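Local coordinates for protein snaclec rhodocytin subunit alpha (Agkistrodon rhodostoma, PDB 3BX4) that triggers platelet aggregation as part of a snake-venom toxin that binds and activates the platelet receptor CLEC1B (CLEC2), at residues L64-R75 / W118-F129. Residues are numbered along the deposited sequence; the frame is centred on the assembly and turned at random.
Sequences LADEDYVWIGLR and WVNYYCEQMHAF. With SO4 (sulfate ion), chain J.
E67 OE2 takes two N-H groups, both tilted to the same face of its carboxylate plane: H127 ND1, 2.9 Å from OE2 on the syn side, and the backbone N of Y69 on the anti side. This His-carboxylate bond lies within the C-type lectin fold, where strand 69-72 pairs in parallel with strand 127-129. The carboxylate is turned 65° from the imidazole plane, and its other oxygen, OE1, accepts A128 N from above the carboxylate plane at 3.0 Å and is also bonded by Q23. E67 CG lies trans to the backbone N and the chain bends at chi2, bringing the carboxylate to H127 and A128. Across the imidazole, H127 NE2 donates to a lone pair of Q125 OE1 at 2.9 Å; bonds at both nitrogens hold the ring's rotation.

Y69 CB sits over one face of H127, while the phenol of Y69 stacks on Y121, centroids 4.0 Å apart and planes at 19°; Y122 CD1 lies over the opposite face of Y121. H127 CB in turn rests over the five-membered ring of W71. The indole edge points into the 122-125 turn, with Y122 O and Q125 O in its plane, and NE1 donates to Q125 O at 3.2 Å in a bent bond (137°). The strands themselves are joined by W71 N to A128 O, 2.8 Å. Beyond the corner at G73, L74 CD1 packs on W118 near another protein chain, a strand of which pairs antiparallel with L74 and R75. The R75 guanidinium has C123 SG, disulfide-bonded to C106, over one face, and at its edge NH1 donates to sulfate O1 at 2.8 Å.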
loop_
_atom_site.group_PDB
_atom_site.type_symbol
_atom_site.label_atom_id
_atom_site.label_comp_id
_atom_site.label_asym_id
_atom_site.label_seq_id
_atom_site.Cartn_x
_atom_site.Cartn_y
_atom_site.Cartn_z
ATOM N N LEU C 64 -0.079 -22.572 16.006
ATOM C CA LEU C 64 -1.057 -21.944 15.124
ATOM C C LEU C 64 -2.475 -22.443 15.390
ATOM O O LEU C 64 -3.389 -22.196 14.577
ATOM C CB LEU C 64 -0.682 -22.189 13.647
ATOM C CG LEU C 64 0.444 -21.291 13.142
ATOM C CD1 LEU C 64 0.646 -21.393 11.636
ATOM C CD2 LEU C 64 0.110 -19.870 13.550
ATOM N N ALA C 65 -2.655 -23.130 16.522
ATOM C CA ALA C 65 -3.910 -23.833 16.841
ATOM C C ALA C 65 -5.142 -22.925 16.836
ATOM O O ALA C 65 -6.198 -23.312 16.320
ATOM C CB ALA C 65 -3.798 -24.550 18.214
ATOM N N ASP C 66 -5.014 -21.740 17.418
ATOM C CA ASP C 66 -6.136 -20.802 17.482
ATOM C C ASP C 66 -6.103 -19.643 16.461
ATOM O O ASP C 66 -6.838 -18.662 16.599
ATOM C CB ASP C 66 -6.257 -20.254 18.891
ATOM C CG ASP C 66 -6.454 -21.356 19.925
ATOM O OD1 ASP C 66 -7.276 -22.274 19.701
ATOM O OD2 ASP C 66 -5.771 -21.300 20.968
ATOM N N GLU C 67 -5.250 -19.736 15.444
ATOM C CA GLU C 67 -5.181 -18.651 14.461
ATOM C C GLU C 67 -6.375 -18.765 13.466
ATOM O O GLU C 67 -6.668 -19.883 13.023
ATOM C CB GLU C 67 -3.831 -18.720 13.719
ATOM C CG GLU C 67 -3.732 -17.749 12.592
ATOM C CD GLU C 67 -3.709 -16.284 13.042
ATOM O OE1 GLU C 67 -2.615 -15.769 13.424
ATOM O OE2 GLU C 67 -4.773 -15.648 12.935
ATOM N N ASP C 68 -7.021 -17.638 13.097
ATOM C CA ASP C 68 -8.125 -17.679 12.154
ATOM C C ASP C 68 -7.692 -17.441 10.731
ATOM O O ASP C 68 -8.386 -17.839 9.787
ATOM C CB ASP C 68 -9.290 -16.733 12.476
ATOM C CG ASP C 68 -8.877 -15.333 12.885
ATOM O OD1 ASP C 68 -7.652 -14.996 12.958
ATOM O OD2 ASP C 68 -9.865 -14.534 13.125
ATOM N N TYR C 69 -6.590 -16.730 10.602
ATOM C CA TYR C 69 -6.101 -16.391 9.205
ATOM C C TYR C 69 -4.607 -16.546 9.145
ATOM O O TYR C 69 -3.903 -16.331 10.129
ATOM C CB TYR C 69 -6.424 -14.949 8.818
ATOM C CG TYR C 69 -7.896 -14.701 8.675
ATOM C CD1 TYR C 69 -8.604 -15.038 7.507
ATOM C CD2 TYR C 69 -8.611 -14.186 9.742
ATOM C CE1 TYR C 69 -9.988 -14.819 7.421
ATOM C CE2 TYR C 69 -9.993 -13.952 9.641
ATOM C CZ TYR C 69 -10.658 -14.271 8.488
ATOM O OH TYR C 69 -12.032 -14.060 8.463
ATOM N N VAL C 70 -4.079 -16.937 7.948
ATOM C CA VAL C 70 -2.659 -17.045 7.808
ATOM C C VAL C 70 -2.335 -16.349 6.453
ATOM O O VAL C 70 -2.933 -16.744 5.469
ATOM C CB VAL C 70 -2.225 -18.546 7.771
ATOM C CG1 VAL C 70 -0.744 -18.645 7.244
ATOM C CG2 VAL C 70 -2.471 -19.249 9.190
ATOM N N TRP C 71 -1.474 -15.342 6.481
ATOM C CA TRP C 71 -1.176 -14.561 5.207
ATOM C C TRP C 71 -0.451 -15.440 4.264
ATOM O O TRP C 71 0.431 -16.173 4.638
ATOM C CB TRP C 71 -0.286 -13.378 5.545
ATOM C CG TRP C 71 -0.980 -12.291 6.347
ATOM C CD1 TRP C 71 -0.539 -11.723 7.573
ATOM C CD2 TRP C 71 -2.178 -11.598 6.008
ATOM N NE1 TRP C 71 -1.389 -10.726 7.943
ATOM C CE2 TRP C 71 -2.415 -10.612 7.031
ATOM C CE3 TRP C 71 -3.093 -11.706 4.968
ATOM C CZ2 TRP C 71 -3.569 -9.757 7.006
ATOM C CZ3 TRP C 71 -4.184 -10.853 4.891
ATOM C CH2 TRP C 71 -4.437 -9.859 5.925
ATOM N N ILE C 72 -0.767 -15.253 2.951
ATOM C CA ILE C 72 0.033 -15.839 1.864
ATOM C C ILE C 72 0.271 -14.666 0.916
ATOM O O ILE C 72 -0.141 -13.547 1.191
ATOM C CB ILE C 72 -0.717 -17.049 1.150
ATOM C CG1 ILE C 72 -2.118 -16.604 0.682
ATOM C CG2 ILE C 72 -0.748 -18.278 2.100
ATOM C CD1 ILE C 72 -2.780 -17.707 -0.236
ATOM N N GLY C 73 0.905 -14.896 -0.270
ATOM C CA GLY C 73 1.475 -13.756 -0.985
ATOM C C GLY C 73 0.583 -13.062 -2.016
ATOM O O GLY C 73 1.139 -12.358 -2.855
ATOM N N LEU C 74 -0.736 -13.258 -1.928
ATOM C CA LEU C 74 -1.730 -12.656 -2.832
ATOM C C LEU C 74 -1.948 -11.226 -2.449
ATOM O O LEU C 74 -2.250 -10.909 -1.256
ATOM C CB LEU C 74 -3.097 -13.339 -2.734
ATOM C CG LEU C 74 -3.403 -14.523 -3.519
ATOM C CD1 LEU C 74 -4.757 -14.979 -2.903
ATOM C CD2 LEU C 74 -3.467 -14.099 -5.046
ATOM N N ARG C 75 -1.775 -10.326 -3.422
ATOM C CA ARG C 75 -1.873 -8.910 -3.122
ATOM C C ARG C 75 -2.505 -8.198 -4.298
ATOM O O ARG C 75 -2.046 -8.369 -5.441
ATOM C CB ARG C 75 -0.470 -8.348 -2.858
ATOM C CG ARG C 75 -0.351 -6.904 -2.405
ATOM C CD ARG C 75 -0.918 -6.713 -0.992
ATOM N NE ARG C 75 -0.554 -5.402 -0.467
ATOM C CZ ARG C 75 -1.338 -4.328 -0.517
ATOM N NH1 ARG C 75 -2.575 -4.410 -1.033
ATOM N NH2 ARG C 75 -0.891 -3.154 -0.022
ATOM N N TRP C 118 -8.522 -19.552 -0.822
ATOM C CA TRP C 118 -8.091 -18.187 -0.623
ATOM C C TRP C 118 -9.250 -17.256 -0.257
ATOM O O TRP C 118 -10.348 -17.333 -0.828
ATOM C CB TRP C 118 -7.415 -17.654 -1.864
ATOM C CG TRP C 118 -6.373 -18.574 -2.438
ATOM C CD1 TRP C 118 -5.656 -19.581 -1.811
ATOM C CD2 TRP C 118 -5.866 -18.502 -3.774
ATOM N NE1 TRP C 118 -4.752 -20.138 -2.699
ATOM C CE2 TRP C 118 -4.861 -19.508 -3.902
ATOM C CE3 TRP C 118 -6.158 -17.680 -4.847
ATOM C CZ2 TRP C 118 -4.169 -19.724 -5.091
ATOM C CZ3 TRP C 118 -5.501 -17.917 -6.053
ATOM C CH2 TRP C 118 -4.510 -18.910 -6.150
ATOM N N VAL C 119 -8.983 -16.324 0.657
ATOM C CA VAL C 119 -9.937 -15.273 0.972
ATOM C C VAL C 119 -9.152 -13.930 0.991
ATOM O O VAL C 119 -7.956 -13.965 1.187
ATOM C CB VAL C 119 -10.635 -15.516 2.351
ATOM C CG1 VAL C 119 -11.372 -16.877 2.352
ATOM C CG2 VAL C 119 -9.666 -15.484 3.506
ATOM N N ASN C 120 -9.819 -12.796 0.779
ATOM C CA ASN C 120 -9.181 -11.513 0.952
ATOM C C ASN C 120 -9.475 -10.997 2.351
ATOM O O ASN C 120 -10.558 -11.266 2.918
ATOM C CB ASN C 120 -9.498 -10.489 -0.168
ATOM C CG ASN C 120 -10.962 -10.068 -0.220
ATOM O OD1 ASN C 120 -11.873 -10.904 -0.266
ATOM N ND2 ASN C 120 -11.184 -8.751 -0.211
ATOM N N TYR C 121 -8.512 -10.300 2.922
ATOM C CA TYR C 121 -8.771 -9.798 4.308
ATOM C C TYR C 121 -8.012 -8.505 4.504
ATOM O O TYR C 121 -7.323 -7.999 3.648
ATOM C CB TYR C 121 -8.382 -10.863 5.355
ATOM C CG TYR C 121 -9.232 -10.789 6.634
ATOM C CD1 TYR C 121 -8.631 -10.638 7.887
ATOM C CD2 TYR C 121 -10.645 -10.828 6.571
ATOM C CE1 TYR C 121 -9.448 -10.525 9.081
ATOM C CE2 TYR C 121 -11.465 -10.719 7.782
ATOM C CZ TYR C 121 -10.819 -10.619 8.988
ATOM O OH TYR C 121 -11.600 -10.479 10.138
ATOM N N TYR C 122 -8.068 -7.966 5.717
ATOM C CA TYR C 122 -7.595 -6.641 5.971
ATOM C C TYR C 122 -6.066 -6.622 6.170
ATOM O O TYR C 122 -5.544 -7.131 7.140
ATOM C CB TYR C 122 -8.281 -6.220 7.302
ATOM C CG TYR C 122 -9.770 -6.111 7.108
ATOM C CD1 TYR C 122 -10.640 -7.120 7.535
ATOM C CD2 TYR C 122 -10.298 -5.018 6.414
ATOM C CE1 TYR C 122 -12.058 -7.013 7.346
ATOM C CE2 TYR C 122 -11.641 -4.891 6.233
ATOM C CZ TYR C 122 -12.518 -5.872 6.703
ATOM O OH TYR C 122 -13.846 -5.706 6.423
ATOM N N CYS C 123 -5.341 -6.021 5.222
ATOM C CA CYS C 123 -3.856 -6.013 5.216
ATOM C C CYS C 123 -3.138 -5.592 6.483
ATOM O O CYS C 123 -2.090 -6.101 6.792
ATOM C CB CYS C 123 -3.385 -5.047 4.131
ATOM S SG CYS C 123 -3.856 -5.576 2.436
ATOM N N GLU C 124 -3.756 -4.683 7.224
ATOM C CA GLU C 124 -3.117 -4.100 8.419
ATOM C C GLU C 124 -3.354 -4.929 9.654
ATOM O O GLU C 124 -2.799 -4.549 10.712
ATOM C CB GLU C 124 -3.595 -2.649 8.628
ATOM C CG GLU C 124 -3.070 -1.719 7.507
ATOM C CD GLU C 124 -1.502 -1.741 7.270
ATOM O OE1 GLU C 124 -0.690 -1.842 8.221
ATOM O OE2 GLU C 124 -1.061 -1.622 6.090
ATOM N N GLN C 125 -4.095 -6.040 9.527
ATOM C CA GLN C 125 -4.259 -6.953 10.677
ATOM C C GLN C 125 -3.082 -7.910 10.816
ATOM O O GLN C 125 -2.469 -8.420 9.843
ATOM C CB GLN C 125 -5.544 -7.764 10.595
ATOM C CG GLN C 125 -6.799 -6.938 10.773
ATOM C CD GLN C 125 -7.966 -7.837 11.050
ATOM O OE1 GLN C 125 -7.799 -9.038 11.309
ATOM N NE2 GLN C 125 -9.165 -7.282 10.940
ATOM N N MET C 126 -2.714 -8.178 12.041
ATOM C CA MET C 126 -1.598 -9.055 12.390
ATOM C C MET C 126 -2.056 -10.499 12.461
ATOM O O MET C 126 -2.954 -10.896 13.235
ATOM C CB MET C 126 -0.957 -8.590 13.768
ATOM C CG MET C 126 -0.270 -7.219 13.700
ATOM S SD MET C 126 -0.240 -6.535 15.438
ATOM C CE MET C 126 1.107 -7.490 15.966
ATOM N N HIS C 127 -1.416 -11.322 11.646
ATOM C CA HIS C 127 -1.684 -12.755 11.601
ATOM C C HIS C 127 -0.404 -13.533 11.351
ATOM O O HIS C 127 0.573 -12.984 10.908
ATOM C CB HIS C 127 -2.762 -13.110 10.538
ATOM C CG HIS C 127 -4.107 -12.505 10.824
ATOM N ND1 HIS C 127 -4.953 -13.020 11.788
ATOM C CD2 HIS C 127 -4.666 -11.347 10.409
ATOM C CE1 HIS C 127 -6.001 -12.222 11.915
ATOM N NE2 HIS C 127 -5.884 -11.231 11.048
ATOM N N ALA C 128 -0.490 -14.835 11.597
ATOM C CA ALA C 128 0.554 -15.802 11.243
ATOM C C ALA C 128 0.675 -15.777 9.675
ATOM O O ALA C 128 -0.171 -15.208 8.985
ATOM C CB ALA C 128 0.107 -17.188 11.685
ATOM N N PHE C 129 1.753 -16.386 9.199
ATOM C CA PHE C 129 1.996 -16.300 7.714
ATOM C C PHE C 129 2.880 -17.446 7.268
ATOM O O PHE C 129 3.534 -18.124 8.008
ATOM C CB PHE C 129 2.632 -14.940 7.406
ATOM C CG PHE C 129 3.886 -14.656 8.139
ATOM C CD1 PHE C 129 3.868 -14.034 9.418
ATOM C CD2 PHE C 129 5.129 -14.992 7.629
ATOM C CE1 PHE C 129 5.047 -13.780 10.103
ATOM C CE2 PHE C 129 6.307 -14.744 8.319
ATOM C CZ PHE C 129 6.268 -14.129 9.617
HETATM S S SO4 J . -3.604 -0.654 -0.464
HETATM O O1 SO4 J . -4.013 -2.055 -0.340
HETATM O O2 SO4 J . -4.361 0.110 0.553
HETATM O O3 SO4 J . -3.876 -0.116 -1.790
HETATM O O4 SO4 J . -2.171 -0.555 -0.250
#